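Local structure of precorrin-6Y C5,15-methyltransferase (Corynebacterium diphtheriae, 3HM2) at residues A[114-128]-A[165-177]. The protein probably transfers methyl groups from S-adenosylmethionine to a precorrin in adenosylcobalamin biosynthesis, this chain being the C-terminal methyltransferase domain of the longer enzyme. Residues are numbered along the deposited sequence; the frame is centred on the assembly and turned at random. Where two conformers were deposited one is given.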
ATOM      1  N   TRP A 114      -2.445   5.473  31.523  1.00 36.44           N
ATOM      2  CA  TRP A 114      -3.849   5.108  31.385  1.00 35.18           C
ATOM      3  C   TRP A 114      -4.689   5.335  32.637  1.00 39.82           C
ATOM      4  O   TRP A 114      -5.811   5.852  32.568  1.00 36.16           O
ATOM      5  CB  TRP A 114      -3.937   3.655  30.968  1.00 36.27           C
ATOM      6  CG  TRP A 114      -5.315   3.152  30.728  1.00 42.12           C
ATOM      7  CD1 TRP A 114      -5.972   2.205  31.450  1.00 45.62           C
ATOM      8  CD2 TRP A 114      -6.195   3.539  29.673  1.00 42.25           C
ATOM      9  NE1 TRP A 114      -7.217   1.979  30.914  1.00 44.50           N
ATOM     10  CE2 TRP A 114      -7.378   2.780  29.819  1.00 42.08           C
ATOM     11  CE3 TRP A 114      -6.101   4.444  28.616  1.00 41.36           C
ATOM     12  CZ2 TRP A 114      -8.455   2.901  28.949  1.00 49.31           C
ATOM     13  CZ3 TRP A 114      -7.173   4.556  27.743  1.00 42.18           C
ATOM     14  CH2 TRP A 114      -8.334   3.789  27.917  1.00 52.80           C
ATOM     15  N   LYS A 115      -4.147   4.936  33.778  1.00 38.98           N
ATOM     16  CA  LYS A 115      -4.847   5.092  35.043  1.00 36.44           C
ATOM     17  C   LYS A 115      -5.309   6.550  35.175  1.00 42.09           C
ATOM     18  O   LYS A 115      -6.281   6.862  35.887  1.00 47.35           O
ATOM     19  CB  LYS A 115      -3.917   4.713  36.207  1.00 40.19           C
ATOM     20  CG  LYS A 115      -3.092   5.910  36.736  1.00 49.90           C
ATOM     21  CD  LYS A 115      -1.774   5.536  37.419  1.00 49.91           C
ATOM     22  CE  LYS A 115      -0.545   6.053  36.652  1.00 30.86           C
ATOM     23  NZ  LYS A 115      -0.205   7.472  36.916  1.00 38.21           N
ATOM     24  N   ARG A 116      -4.615   7.445  34.474  1.00 41.85           N
ATOM     25  CA  ARG A 116      -4.795   8.869  34.701  1.00 28.60           C
ATOM     26  C   ARG A 116      -5.938   9.421  33.848  1.00 32.96           C
ATOM     27  O   ARG A 116      -6.441  10.521  34.095  1.00 32.15           O
ATOM     28  CB  ARG A 116      -3.481   9.636  34.480  1.00 21.94           C
ATOM     29  CG  ARG A 116      -2.344   9.262  35.424  1.00 23.07           C
ATOM     30  CD  ARG A 116      -2.583   9.745  36.861  1.00 22.74           C
ATOM     31  NE  ARG A 116      -2.965  11.158  36.877  1.00 27.60           N
ATOM     32  CZ  ARG A 116      -2.174  12.158  37.256  1.00 31.18           C
ATOM     33  NH1 ARG A 116      -0.941  11.922  37.696  1.00 30.45           N
ATOM     34  NH2 ARG A 116      -2.628  13.398  37.199  1.00 23.88           N
ATOM     35  N   LEU A 117      -6.364   8.655  32.854  0.50 30.54           N
ATOM     36  CA  LEU A 117      -7.359   9.157  31.921  0.50 35.59           C
ATOM     37  C   LEU A 117      -8.806   8.937  32.401  0.50 35.88           C
ATOM     38  O   LEU A 117      -9.205   7.799  32.638  0.50 33.03           O
ATOM     39  CB  LEU A 117      -7.128   8.539  30.530  0.50 34.06           C
ATOM     40  CG  LEU A 117      -8.020   9.109  29.427  0.50 31.51           C
ATOM     41  CD1 LEU A 117      -7.511  10.473  29.001  0.50 28.68           C
ATOM     42  CD2 LEU A 117      -8.079   8.161  28.257  0.50 30.48           C
ATOM     43  N   PRO A 118      -9.629   9.973  32.288  1.00 39.07           N
ATOM     44  CA  PRO A 118     -11.027   9.940  32.729  1.00 32.36           C
ATOM     45  C   PRO A 118     -11.913   9.112  31.803  1.00 40.65           C
ATOM     46  O   PRO A 118     -11.517   8.804  30.680  1.00 52.35           O
ATOM     47  CB  PRO A 118     -11.437  11.411  32.674  1.00 31.39           C
ATOM     48  CG  PRO A 118     -10.175  12.153  32.941  1.00 30.94           C
ATOM     49  CD  PRO A 118      -9.064  11.333  32.335  1.00 36.64           C
ATOM     50  N   VAL A 119     -13.101   8.759  32.282  1.00 42.33           N
ATOM     51  CA  VAL A 119     -14.163   8.259  31.416  1.00 46.38           C
ATOM     52  C   VAL A 119     -14.389   9.183  30.224  1.00 43.50           C
ATOM     53  O   VAL A 119     -14.310  10.405  30.348  1.00 37.81           O
ATOM     54  CB  VAL A 119     -15.489   8.101  32.186  1.00 48.36           C
ATOM     55  CG1 VAL A 119     -16.508   7.353  31.339  1.00 41.69           C
ATOM     56  CG2 VAL A 119     -15.253   7.384  33.506  1.00 30.86           C
ATOM     57  N   GLY A 120     -14.673   8.591  29.068  1.00 36.93           N
ATOM     58  CA  GLY A 120     -14.833   9.349  27.842  1.00 46.65           C
ATOM     59  C   GLY A 120     -13.731  10.370  27.645  1.00 61.63           C
ATOM     60  O   GLY A 120     -13.987  11.506  27.248  1.00 54.92           O
ATOM     61  N   GLY A 121     -12.497   9.962  27.924  1.00 63.91           N
ATOM     62  CA  GLY A 121     -11.330  10.670  27.433  1.00 35.48           C
ATOM     63  C   GLY A 121     -10.681   9.971  26.255  1.00 32.90           C
ATOM     64  O   GLY A 121     -11.005   8.825  25.944  1.00 49.30           O
ATOM     65  N   ARG A 122      -9.760  10.666  25.595  1.00 27.45           N
ATOM     66  CA  ARG A 122      -9.271  10.243  24.288  1.00 34.40           C
ATOM     67  C   ARG A 122      -7.772   9.969  24.322  1.00 39.76           C
ATOM     68  O   ARG A 122      -6.994  10.778  24.828  1.00 42.25           O
ATOM     69  CB  ARG A 122      -9.588  11.301  23.230  1.00 31.69           C
ATOM     70  CG  ARG A 122     -11.068  11.443  22.917  1.00 27.97           C
ATOM     71  CD  ARG A 122     -11.366  12.772  22.242  1.00 30.89           C
ATOM     72  NE  ARG A 122     -11.600  13.837  23.213  1.00 44.85           N
ATOM     73  CZ  ARG A 122     -11.273  15.111  23.018  1.00 40.56           C
ATOM     74  NH1 ARG A 122     -10.696  15.483  21.883  1.00 37.29           N
ATOM     75  NH2 ARG A 122     -11.524  16.013  23.957  1.00 39.82           N
ATOM     76  N   LEU A 123      -7.372   8.822  23.782  1.00 32.07           N
ATOM     77  CA  LEU A 123      -5.954   8.569  23.459  1.00 39.80           C
ATOM     78  C   LEU A 123      -5.695   8.078  22.029  1.00 37.22           C
ATOM     79  O   LEU A 123      -6.274   7.076  21.590  1.00 34.63           O
ATOM     80  CB  LEU A 123      -5.299   7.579  24.429  1.00 31.01           C
ATOM     81  CG  LEU A 123      -3.777   7.473  24.253  1.00 31.24           C
ATOM     82  CD1 LEU A 123      -3.086   7.093  25.585  1.00 34.71           C
ATOM     83  CD2 LEU A 123      -3.360   6.531  23.109  1.00 35.98           C
ATOM     84  N   VAL A 124      -4.783   8.765  21.336  1.00 30.58           N
ATOM     85  CA  VAL A 124      -4.349   8.364  20.012  1.00 24.00           C
ATOM     86  C   VAL A 124      -2.892   7.945  20.057  1.00 25.02           C
ATOM     87  O   VAL A 124      -2.053   8.681  20.547  1.00 26.47           O
ATOM     88  CB  VAL A 124      -4.542   9.514  19.065  1.00 27.51           C
ATOM     89  CG1 VAL A 124      -4.730   9.005  17.640  1.00 37.65           C
ATOM     90  CG2 VAL A 124      -5.768  10.293  19.510  1.00 28.71           C
ATOM     91  N   ALA A 125      -2.602   6.733  19.590  1.00 35.77           N
ATOM     92  CA  ALA A 125      -1.238   6.191  19.615  1.00 38.31           C
ATOM     93  C   ALA A 125      -0.691   5.822  18.226  1.00 32.05           C
ATOM     94  O   ALA A 125      -1.445   5.559  17.301  1.00 27.04           O
ATOM     95  CB  ALA A 125      -1.152   4.993  20.564  1.00 31.17           C
ATOM     96  N   ASN A 126       0.633   5.837  18.106  1.00 32.89           N
ATOM     97  CA  ASN A 126       1.325   5.523  16.871  1.00 22.58           C
ATOM     98  C   ASN A 126       2.251   4.391  17.088  1.00 33.30           C
ATOM     99  O   ASN A 126       2.926   4.322  18.119  1.00 37.65           O
ATOM    100  CB  ASN A 126       2.183   6.685  16.417  1.00 30.42           C
ATOM    101  CG  ASN A 126       1.432   7.640  15.564  1.00 36.65           C
ATOM    102  OD1 ASN A 126       0.209   7.557  15.461  1.00 32.09           O
ATOM    103  ND2 ASN A 126       2.149   8.564  14.941  1.00 40.54           N
ATOM    104  N   ALA A 127       2.312   3.525  16.082  1.00 31.90           N
ATOM    105  CA  ALA A 127       3.168   2.357  16.086  1.00 37.82           C
ATOM    106  C   ALA A 127       3.836   2.356  14.740  1.00 39.84           C
ATOM    107  O   ALA A 127       3.272   2.844  13.774  1.00 32.53           O
ATOM    108  CB  ALA A 127       2.338   1.058  16.265  1.00 31.57           C
ATOM    109  N   VAL A 128       5.019   1.770  14.654  1.00 49.90           N
ATOM    110  CA  VAL A 128       5.785   1.869  13.427  1.00 39.23           C
ATOM    111  C   VAL A 128       6.470   0.541  13.171  1.00 36.83           C
ATOM    112  O   VAL A 128       7.104   0.334  12.147  1.00 46.74           O
ATOM    113  CB  VAL A 128       6.833   2.940  13.616  1.00 43.62           C
ATOM    114  CG1 VAL A 128       7.620   2.612  14.861  1.00 42.39           C
ATOM    115  CG2 VAL A 128       7.730   3.054  12.390  1.00 45.13           C
ATOM    116  N   LYS A 165       8.286   6.202  -3.778  1.00 36.46           N
ATOM    117  CA  LYS A 165       9.100   5.472  -2.818  1.00 31.44           C
ATOM    118  C   LYS A 165       8.432   5.423  -1.472  1.00 38.22           C
ATOM    119  O   LYS A 165       8.326   6.438  -0.782  1.00 42.90           O
ATOM    120  CB  LYS A 165      10.489   6.100  -2.701  1.00 36.96           C
ATOM    121  CG  LYS A 165      11.548   5.124  -2.221  1.00 36.91           C
ATOM    122  CD  LYS A 165      12.759   5.853  -1.665  1.00 38.12           C
ATOM    123  CE  LYS A 165      13.794   4.898  -1.077  1.00 47.32           C
ATOM    124  NZ  LYS A 165      14.922   5.620  -0.392  1.00 56.14           N
ATOM    125  N   PRO A 166       7.959   4.232  -1.089  1.00 39.63           N
ATOM    126  CA  PRO A 166       7.162   4.077   0.129  1.00 38.89           C
ATOM    127  C   PRO A 166       7.982   4.275   1.413  1.00 38.35           C
ATOM    128  O   PRO A 166       9.158   3.880   1.493  1.00 38.01           O
ATOM    129  CB  PRO A 166       6.642   2.634   0.016  1.00 33.67           C
ATOM    130  CG  PRO A 166       7.682   1.959  -0.822  1.00 41.37           C
ATOM    131  CD  PRO A 166       8.007   2.980  -1.860  1.00 44.11           C
ATOM    132  N   ALA A 167       7.365   4.912   2.406  1.00 34.69           N
ATOM    133  CA  ALA A 167       7.942   4.953   3.738  1.00 41.13           C
ATOM    134  C   ALA A 167       7.365   3.748   4.474  1.00 41.49           C
ATOM    135  O   ALA A 167       6.427   3.118   3.982  1.00 35.21           O
ATOM    136  CB  ALA A 167       7.609   6.281   4.469  1.00 24.06           C
ATOM    137  N   LEU A 168       7.940   3.414   5.629  1.00 37.78           N
ATOM    138  CA  LEU A 168       7.387   2.374   6.477  1.00 38.65           C
ATOM    139  C   LEU A 168       5.986   2.778   6.933  1.00 35.20           C
ATOM    140  O   LEU A 168       5.743   3.947   7.224  1.00 34.96           O
ATOM    141  CB  LEU A 168       8.304   2.124   7.684  1.00 47.55           C
ATOM    142  CG  LEU A 168       9.599   1.329   7.438  1.00 54.30           C
ATOM    143  CD1 LEU A 168      10.577   1.521   8.591  1.00 52.60           C
ATOM    144  CD2 LEU A 168       9.336  -0.165   7.191  1.00 39.57           C
ATOM    145  N   PRO A 169       5.052   1.819   6.998  1.00 33.77           N
ATOM    146  CA  PRO A 169       3.711   2.184   7.457  1.00 35.32           C
ATOM    147  C   PRO A 169       3.720   2.650   8.902  1.00 33.66           C
ATOM    148  O   PRO A 169       4.740   2.612   9.586  1.00 35.80           O
ATOM    149  CB  PRO A 169       2.920   0.877   7.331  1.00 32.09           C
ATOM    150  CG  PRO A 169       3.702   0.048   6.396  1.00 35.18           C
ATOM    151  CD  PRO A 169       5.135   0.387   6.675  1.00 40.65           C
ATOM    152  N   VAL A 170       2.556   3.099   9.351  1.00 37.67           N
ATOM    153  CA  VAL A 170       2.399   3.698  10.654  1.00 29.50           C
ATOM    154  C   VAL A 170       1.023   3.303  11.103  1.00 32.64           C
ATOM    155  O   VAL A 170       0.061   3.419  10.339  1.00 27.42           O
ATOM    156  CB  VAL A 170       2.478   5.221  10.566  1.00 31.15           C
ATOM    157  CG1 VAL A 170       1.956   5.853  11.849  1.00 27.07           C
ATOM    158  CG2 VAL A 170       3.912   5.658  10.255  1.00 28.85           C
ATOM    159  N   HIS A 171       0.929   2.795  12.324  1.00 37.11           N
ATOM    160  CA  HIS A 171      -0.359   2.375  12.841  1.00 33.00           C
ATOM    161  C   HIS A 171      -0.808   3.333  13.898  1.00 33.72           C
ATOM    162  O   HIS A 171      -0.007   3.863  14.679  1.00 28.97           O
ATOM    163  CB  HIS A 171      -0.345   0.912  13.310  1.00 37.90           C
ATOM    164  CG  HIS A 171      -0.206  -0.053  12.175  1.00 34.83           C
ATOM    165  ND1 HIS A 171       0.984  -0.237  11.503  1.00 37.19           N
ATOM    166  CD2 HIS A 171      -1.124  -0.817  11.538  1.00 37.85           C
ATOM    167  CE1 HIS A 171       0.796  -1.093  10.518  1.00 42.59           C
ATOM    168  NE2 HIS A 171      -0.474  -1.465  10.523  1.00 40.90           N
ATOM    169  N   GLN A 172      -2.106   3.595  13.865  1.00 39.62           N
ATOM    170  CA  GLN A 172      -2.677   4.606  14.717  1.00 34.33           C
ATOM    171  C   GLN A 172      -3.911   4.083  15.377  1.00 29.96           C
ATOM    172  O   GLN A 172      -4.876   3.668  14.737  1.00 29.08           O
ATOM    173  CB  GLN A 172      -2.992   5.891  13.948  1.00 25.48           C
ATOM    174  CG  GLN A 172      -2.990   7.105  14.831  1.00 33.11           C
ATOM    175  CD  GLN A 172      -2.978   8.379  14.041  1.00 42.87           C
ATOM    176  OE1 GLN A 172      -4.021   8.846  13.557  1.00 39.86           O
ATOM    177  NE2 GLN A 172      -1.794   8.966  13.904  1.00 36.63           N
ATOM    178  N   TRP A 173      -3.851   4.117  16.693  1.00 38.24           N
ATOM    179  CA  TRP A 173      -4.984   3.799  17.521  1.00 33.17           C
ATOM    180  C   TRP A 173      -5.550   5.104  18.081  1.00 27.35           C
ATOM    181  O   TRP A 173      -4.845   5.864  18.734  1.00 28.98           O
ATOM    182  CB  TRP A 173      -4.544   2.815  18.615  1.00 33.48           C
ATOM    183  CG  TRP A 173      -5.670   2.210  19.348  1.00 31.74           C
ATOM    184  CD1 TRP A 173      -6.861   1.788  18.827  1.00 34.89           C
ATOM    185  CD2 TRP A 173      -5.735   1.972  20.747  1.00 31.36           C
ATOM    186  NE1 TRP A 173      -7.671   1.310  19.825  1.00 30.54           N
ATOM    187  CE2 TRP A 173      -7.002   1.406  21.016  1.00 37.32           C
ATOM    188  CE3 TRP A 173      -4.859   2.199  21.807  1.00 30.11           C
ATOM    189  CZ2 TRP A 173      -7.407   1.050  22.303  1.00 39.81           C
ATOM    190  CZ3 TRP A 173      -5.259   1.840  23.085  1.00 41.59           C
ATOM    191  CH2 TRP A 173      -6.529   1.272  23.320  1.00 43.73           C
ATOM    192  N   THR A 174      -6.811   5.388  17.757  1.00 28.14           N
ATOM    193  CA  THR A 174      -7.553   6.441  18.424  1.00 26.94           C
ATOM    194  C   THR A 174      -8.780   5.895  19.150  1.00 32.71           C
ATOM    195  O   THR A 174      -9.520   5.057  18.633  1.00 34.19           O
ATOM    196  CB  THR A 174      -8.005   7.526  17.483  1.00 28.00           C
ATOM    197  OG1 THR A 174      -8.586   8.576  18.253  1.00 31.45           O
ATOM    198  CG2 THR A 174      -9.055   7.003  16.570  1.00 34.54           C
ATOM    199  N   VAL A 175      -9.008   6.392  20.358  1.00 31.48           N
ATOM    200  CA  VAL A 175     -10.060   5.839  21.200  1.00 26.81           C
ATOM    201  C   VAL A 175     -10.742   6.905  22.119  1.00 41.04           C
ATOM    202  O   VAL A 175     -10.232   8.030  22.297  1.00 36.16           O
ATOM    203  CB  VAL A 175      -9.494   4.591  21.969  1.00 34.41           C
ATOM    204  CG1 VAL A 175      -8.294   4.986  22.842  1.00 28.53           C
ATOM    205  CG2 VAL A 175     -10.585   3.843  22.757  1.00 30.63           C
ATOM    206  N   VAL A 176     -11.926   6.568  22.632  1.00 40.87           N
ATOM    207  CA  VAL A 176     -12.568   7.324  23.701  1.00 30.77           C
ATOM    208  C   VAL A 176     -12.774   6.334  24.868  1.00 44.83           C
ATOM    209  O   VAL A 176     -13.299   5.238  24.663  1.00 42.69           O
ATOM    210  CB  VAL A 176     -13.904   7.936  23.220  1.00 27.66           C
ATOM    211  CG1 VAL A 176     -14.512   8.823  24.283  1.00 24.43           C
ATOM    212  CG2 VAL A 176     -13.678   8.742  21.963  1.00 32.42           C
ATOM    213  N   LYS A 177     -12.342   6.689  26.081  1.00 41.21           N
ATOM    214  CA  LYS A 177     -12.394   5.746  27.216  1.00 50.51           C
ATOM    215  C   LYS A 177     -13.814   5.331  27.638  1.00 39.91           C
ATOM    216  O   LYS A 177     -14.602   6.154  28.109  1.00 45.50           O
ATOM    217  CB  LYS A 177     -11.598   6.284  28.425  1.00 41.13           C
ATOM    218  CG  LYS A 177     -11.219   5.221  29.480  1.00 40.09           C
ATOM    219  CD  LYS A 177      -9.932   5.609  30.258  1.00 33.73           C
ATOM    220  CE  LYS A 177      -9.630   4.618  31.367  1.00 25.78           C
ATOM    221  NZ  LYS A 177      -8.794   5.152  32.503  1.00 35.48           N
TER
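The ammonium of K177 is gripped by two backbone carbonyls and a ring. K177 NZ bonds to L117 O at 2.7 Å, in the carbonyl plane. It also bonds to W114 O at 3.1 Å, from above that carbonyl's plane, while L117 N reaches the same oxygen from the opposite face. W114 belongs to helix 109-115, and L117 to the loop that leads on to strand 122-127. The lysine chain is extended, with CG anti to the backbone N (chi1 -162°), and this lays its methylenes over one face of the W114 indole. CD rides over the six-membered ring as a CH-pi contact, 3.6 Å from K177 CD to the ring centroid. NZ lies over the five-membered ring, a cation-pi pair. The backbone of K177 is tied too: its N donates to G121 O, and its O accepts from G120 N at 2.6 Å, on a lone pair.

From here strand 122-127 runs antiparallel to strand 170-176. A127 and H171 form a hydrogen-bonded pair, with H171 N to A127 O at 2.8 Å. On the face bearing V124 and T174, the amides of N126 and Q172 lie side by side, nearly coplanar. Q172 NE2 donates to N126 OD1 at 2.9 Å, at 163° and on a lone pair. Helix 9-21 packs on this face. On the other face, W173 and H171 meet helix 130-143. Strand order 3-2-1-4-5-7-6, with 162-176 antiparallel beside 122-127, is that of the class I S-adenosylmethionine-dependent methyltransferase fold.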